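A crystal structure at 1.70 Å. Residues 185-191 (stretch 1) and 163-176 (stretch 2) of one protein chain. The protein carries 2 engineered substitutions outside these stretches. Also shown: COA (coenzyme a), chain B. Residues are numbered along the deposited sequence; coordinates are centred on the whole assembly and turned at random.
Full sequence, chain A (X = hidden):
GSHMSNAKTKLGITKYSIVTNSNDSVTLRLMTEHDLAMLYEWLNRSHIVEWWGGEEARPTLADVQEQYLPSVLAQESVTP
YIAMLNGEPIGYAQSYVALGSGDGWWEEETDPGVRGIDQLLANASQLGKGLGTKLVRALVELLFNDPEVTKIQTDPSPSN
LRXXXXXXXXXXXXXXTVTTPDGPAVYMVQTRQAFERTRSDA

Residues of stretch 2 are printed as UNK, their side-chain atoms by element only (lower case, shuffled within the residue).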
# COMPACT_ATOMS: atom_id res chain seq x y z
N ALA A 185 4.08 -5.05 -13.82
CA ALA A 185 3.89 -3.93 -12.93
C ALA A 185 5.02 -2.94 -13.11
O ALA A 185 6.12 -3.32 -13.55
CB ALA A 185 3.83 -4.40 -11.46
N VAL A 186 4.75 -1.69 -12.78
CA VAL A 186 5.79 -0.67 -12.81
C VAL A 186 6.45 -0.69 -11.43
O VAL A 186 5.84 -0.25 -10.46
CB VAL A 186 5.24 0.71 -13.16
CG1 VAL A 186 6.34 1.77 -13.12
CG2 VAL A 186 4.59 0.66 -14.57
N TYR A 187 7.68 -1.21 -11.36
CA TYR A 187 8.40 -1.30 -10.09
C TYR A 187 8.91 0.09 -9.72
O TYR A 187 9.62 0.74 -10.50
CB TYR A 187 9.55 -2.27 -10.25
CG TYR A 187 10.17 -2.61 -8.93
CD1 TYR A 187 9.43 -3.27 -7.94
CD2 TYR A 187 11.50 -2.26 -8.67
CE1 TYR A 187 10.03 -3.60 -6.70
CE2 TYR A 187 12.10 -2.57 -7.43
CZ TYR A 187 11.35 -3.22 -6.45
OH TYR A 187 11.95 -3.48 -5.24
N MET A 188 8.55 0.55 -8.52
CA MET A 188 8.93 1.88 -8.05
C MET A 188 9.57 1.76 -6.67
O MET A 188 9.12 0.96 -5.86
CB MET A 188 7.70 2.78 -7.94
CG MET A 188 6.97 2.94 -9.30
SD MET A 188 5.57 4.05 -9.19
CE MET A 188 6.34 5.64 -8.99
N VAL A 189 10.57 2.59 -6.40
CA VAL A 189 11.27 2.50 -5.11
C VAL A 189 11.59 3.87 -4.53
O VAL A 189 11.70 4.89 -5.25
CB VAL A 189 12.57 1.63 -5.19
CG1 VAL A 189 12.32 0.23 -5.75
CG2 VAL A 189 13.69 2.35 -5.95
N GLN A 190 11.78 3.89 -3.21
CA GLN A 190 12.28 5.04 -2.47
C GLN A 190 13.26 4.48 -1.43
O GLN A 190 12.86 3.72 -0.56
CB GLN A 190 11.12 5.75 -1.78
CG GLN A 190 11.53 7.04 -1.14
CD GLN A 190 10.38 7.87 -0.61
OE1 GLN A 190 9.17 7.60 -0.86
NE2 GLN A 190 10.74 8.94 0.09
N THR A 191 14.54 4.84 -1.52
CA THR A 191 15.56 4.32 -0.59
C THR A 191 15.60 5.17 0.68
O THR A 191 15.17 6.32 0.69
CB THR A 191 16.98 4.36 -1.21
OG1 THR A 191 17.34 5.73 -1.45
CG2 THR A 191 17.03 3.54 -2.53
N UNK A 163 -2.20 6.33 -9.83
CA UNK A 163 -1.42 5.73 -8.71
C UNK A 163 0.08 6.00 -8.91
O UNK A 163 0.78 6.38 -7.98
c UNK A 163 -1.68 4.25 -8.62
N UNK A 164 0.55 5.82 -10.14
CA UNK A 164 1.97 6.07 -10.45
C UNK A 164 2.38 7.52 -10.12
O UNK A 164 3.42 7.75 -9.46
c UNK A 164 2.14 4.19 -12.17
c UNK A 164 3.72 6.16 -12.30
c UNK A 164 1.99 3.82 -13.66
c UNK A 164 2.31 5.71 -11.94
N UNK A 165 1.57 8.48 -10.55
CA UNK A 165 1.84 9.88 -10.24
C UNK A 165 1.80 10.17 -8.74
O UNK A 165 2.67 10.88 -8.22
c UNK A 165 2.37 12.83 -11.46
c UNK A 165 4.14 14.21 -10.42
n UNK A 165 5.02 13.22 -10.54
c UNK A 165 1.14 12.29 -10.71
n UNK A 165 4.52 15.37 -9.88
c UNK A 165 0.89 10.81 -10.99
n UNK A 165 2.89 14.06 -10.86
N UNK A 166 0.81 9.62 -8.04
CA UNK A 166 0.74 9.78 -6.58
C UNK A 166 2.05 9.29 -5.93
O UNK A 166 2.66 10.00 -5.11
c UNK A 166 -0.45 9.00 -6.03
s UNK A 166 -0.50 8.87 -4.23
N UNK A 167 2.50 8.10 -6.34
CA UNK A 167 3.73 7.54 -5.78
C UNK A 167 4.95 8.43 -6.05
O UNK A 167 5.79 8.63 -5.18
c UNK A 167 3.97 6.12 -6.27
o UNK A 167 0.76 2.16 -3.62
c UNK A 167 1.54 3.18 -5.76
c UNK A 167 2.27 3.97 -3.56
c UNK A 167 2.35 4.15 -6.39
c UNK A 167 3.05 4.96 -4.20
c UNK A 167 1.52 3.10 -4.33
c UNK A 167 3.08 5.08 -5.62
N UNK A 168 5.04 8.95 -7.28
CA UNK A 168 6.11 9.90 -7.63
C UNK A 168 6.07 11.14 -6.74
O UNK A 168 7.11 11.57 -6.24
o UNK A 168 5.63 10.54 -11.83
o UNK A 168 7.26 9.10 -12.28
c UNK A 168 6.41 9.18 -10.05
c UNK A 168 6.44 9.64 -11.49
c UNK A 168 6.00 10.30 -9.11
N UNK A 169 4.88 11.70 -6.54
CA UNK A 169 4.71 12.88 -5.67
C UNK A 169 5.15 12.58 -4.23
O UNK A 169 5.67 13.45 -3.52
c UNK A 169 3.27 13.37 -5.70
n UNK A 169 -0.57 15.15 -6.05
c UNK A 169 2.88 13.98 -7.03
c UNK A 169 0.48 14.22 -6.57
c UNK A 169 1.73 14.94 -6.89
N UNK A 170 4.97 11.33 -3.81
CA UNK A 170 5.40 10.89 -2.48
C UNK A 170 6.87 10.44 -2.39
O UNK A 170 7.29 9.90 -1.34
c UNK A 170 4.48 9.79 -1.96
N UNK A 171 7.64 10.59 -3.47
CA UNK A 171 9.10 10.37 -3.44
C UNK A 171 9.59 9.06 -4.06
O UNK A 171 10.77 8.73 -3.97
N UNK A 172 8.68 8.30 -4.67
CA UNK A 172 9.08 7.06 -5.32
C UNK A 172 9.59 7.35 -6.73
O UNK A 172 9.19 8.34 -7.35
c UNK A 172 6.47 5.49 -1.93
c UNK A 172 6.99 4.22 -1.64
c UNK A 172 6.76 6.09 -3.15
c UNK A 172 7.56 5.43 -4.09
c UNK A 172 7.89 6.08 -5.40
c UNK A 172 7.80 3.54 -2.56
c UNK A 172 8.07 4.16 -3.79
N UNK A 173 10.50 6.51 -7.19
CA UNK A 173 11.03 6.63 -8.56
C UNK A 173 10.77 5.37 -9.36
O UNK A 173 11.03 4.27 -8.88
o UNK A 173 15.11 8.11 -8.24
o UNK A 173 14.36 9.98 -7.33
c UNK A 173 12.52 6.98 -8.54
c UNK A 173 14.17 8.85 -7.84
c UNK A 173 12.72 8.39 -7.95
N UNK A 174 10.24 5.55 -10.57
CA UNK A 174 10.01 4.41 -11.48
C UNK A 174 11.35 3.77 -11.89
O UNK A 174 12.28 4.45 -12.31
c UNK A 174 7.77 5.17 -12.45
c UNK A 174 5.91 7.47 -14.77
c UNK A 174 7.01 5.50 -13.75
n UNK A 174 6.70 6.92 -13.84
c UNK A 174 9.22 4.86 -12.73
n UNK A 174 5.38 6.73 -15.74
n UNK A 174 5.64 8.76 -14.74
N UNK A 175 11.43 2.45 -11.73
CA UNK A 175 12.62 1.70 -12.11
C UNK A 175 12.47 0.98 -13.45
O UNK A 175 13.38 1.02 -14.28
c UNK A 175 14.30 2.36 -9.74
c UNK A 175 12.96 0.67 -11.02
n UNK A 175 13.96 3.59 -9.36
o UNK A 175 15.43 2.08 -10.15
c UNK A 175 13.21 1.31 -9.66
N UNK A 176 11.37 0.27 -13.62
CA UNK A 176 11.15 -0.49 -14.86
C UNK A 176 9.97 -1.43 -14.69
O UNK A 176 9.31 -1.44 -13.64
N1A COA B . -4.41 9.75 -14.93
C2A COA B . -3.17 10.20 -14.75
N3A COA B . -2.88 11.02 -13.76
C4A COA B . -3.85 11.42 -12.91
C5A COA B . -5.15 10.97 -13.07
C6A COA B . -5.43 10.11 -14.12
N6A COA B . -6.67 9.66 -14.29
N7A COA B . -5.90 11.50 -12.10
C8A COA B . -5.10 12.27 -11.36
N9A COA B . -3.86 12.22 -11.86
C1B COA B . -2.69 12.89 -11.32
C2B COA B . -3.21 14.05 -10.50
O2B COA B . -3.24 15.22 -11.33
C3B COA B . -2.17 14.13 -9.38
O3B COA B . -0.96 14.70 -9.90
P3B COA B . -0.70 16.28 -9.81
O7A COA B . 0.85 16.45 -10.25
O8A COA B . -0.80 16.69 -8.26
O9A COA B . -1.64 17.05 -10.68
C4B COA B . -1.87 12.64 -9.11
O4B COA B . -2.16 11.94 -10.35
C5B COA B . -2.56 11.93 -7.94
O5B COA B . -2.15 12.44 -6.67
P1A COA B . -3.24 12.45 -5.46
O1A COA B . -2.54 12.54 -4.13
O2A COA B . -4.36 13.40 -5.71
O3A COA B . -3.81 10.97 -5.62
P2A COA B . -5.13 10.42 -4.84
O4A COA B . -5.37 11.26 -3.65
O5A COA B . -6.23 10.14 -5.81
O6A COA B . -4.54 8.99 -4.34
CBP COA B . -4.71 6.65 -4.98
CCP COA B . -4.03 8.00 -5.28
CDP COA B . -4.19 5.62 -6.01
CEP COA B . -4.33 6.22 -3.54
CAP COA B . -6.26 6.82 -5.11
OAP COA B . -6.60 7.50 -6.33
C9P COA B . -7.03 5.48 -4.99
O9P COA B . -7.12 4.92 -3.89
N8P COA B . -7.56 5.00 -6.13
C7P COA B . -8.32 3.73 -6.20
C6P COA B . -7.47 2.54 -5.69
C5P COA B . -6.04 2.47 -6.29
O5P COA B . -5.82 2.77 -7.47
N4P COA B . -5.08 2.06 -5.45
C3P COA B . -3.67 1.98 -5.89
C2P COA B . -3.31 0.65 -6.54
S1P COA B . -1.51 0.52 -6.93

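Position 163, on a helix, carries one side-chain carbon and lies beyond reach of the strand 185-191; it is Ala163. Position 164 has four carbons, forked at the first, with one arm two carbons long: Ile164, whose CD1 lies 4.2 Å from Val186 CG2. At 165, three carbons, a nitrogen and a carbon bearing two more nitrogens define Arg165, which turns away from the strand and donates from NE to O7A of coenzyme A (3.2 Å). One carbon and one sulfur at 166 give Cys166, also clear of the strand.

Position 167 holds a six-carbon ring bearing an oxygen, and its CB lies 3.6 Å from Met188 CE. This is Tyr167. At 168, three carbons end in two oxygens, and the second carbon lies 3.7 Å from Met188 CE; the residue is Glu168, and its OE1 forms a salt bridge with Arg165 NH1 (3.0 Å). Four carbons in a row ending in nitrogen mark 169 as Lys169, its NZ 2.7 Å from coenzyme A O8A.

The single carbon at 170 identifies Ala170, where the chain leaves helical geometry. Position 171 has no side chain. With phi/psi of 104/6, a CB would jam against the preceding carbonyl O, which by itself calls for glycine: Gly171. At 172, a ring of six carbons without oxygen is Phe172; Gln190 CB packs over its face, 4.1 Å from the centroid.

Three carbons ending in two oxygens at 173 are an acid, Glu173, paired with Val189 through the backbone. Position 174 repeats the guanidinium pattern: Arg174, whose CG lies 3.7 Å from Val186 CG1 while NE reaches Glu168 OE2 (2.7 Å) in a salt bridge joining strand to helix. At 175, three carbons end in one oxygen and one nitrogen. This is Gln175; NE2 sits 3.6 Å from Val189 CG2 and bonds to Glu173 O (3.0 Å). Position 176, without side-chain atoms, is Gly176.

The contact combines an antiparallel strand pairing with a helix packed against one face. Glu173 N to Val189 O (2.8 Å) and Val189 N to Glu173 O (3.0 Å) form a reciprocal pair; Gln175 N to Tyr187 O and Tyr187 N to Gly176 O (both 2.8 Å) continue the ladder across a beta bulge, where the register shifts by one. On the face shared by Met188 and Arg174, the methionine methyl is the hub, its CE reaching Tyr167 CB, Glu168 CG and Phe172 CB (3.9 Å), thereby tying helix, turn and strand together.

Stretch 2, residues 163-176: AIRCYEKAGFERQG
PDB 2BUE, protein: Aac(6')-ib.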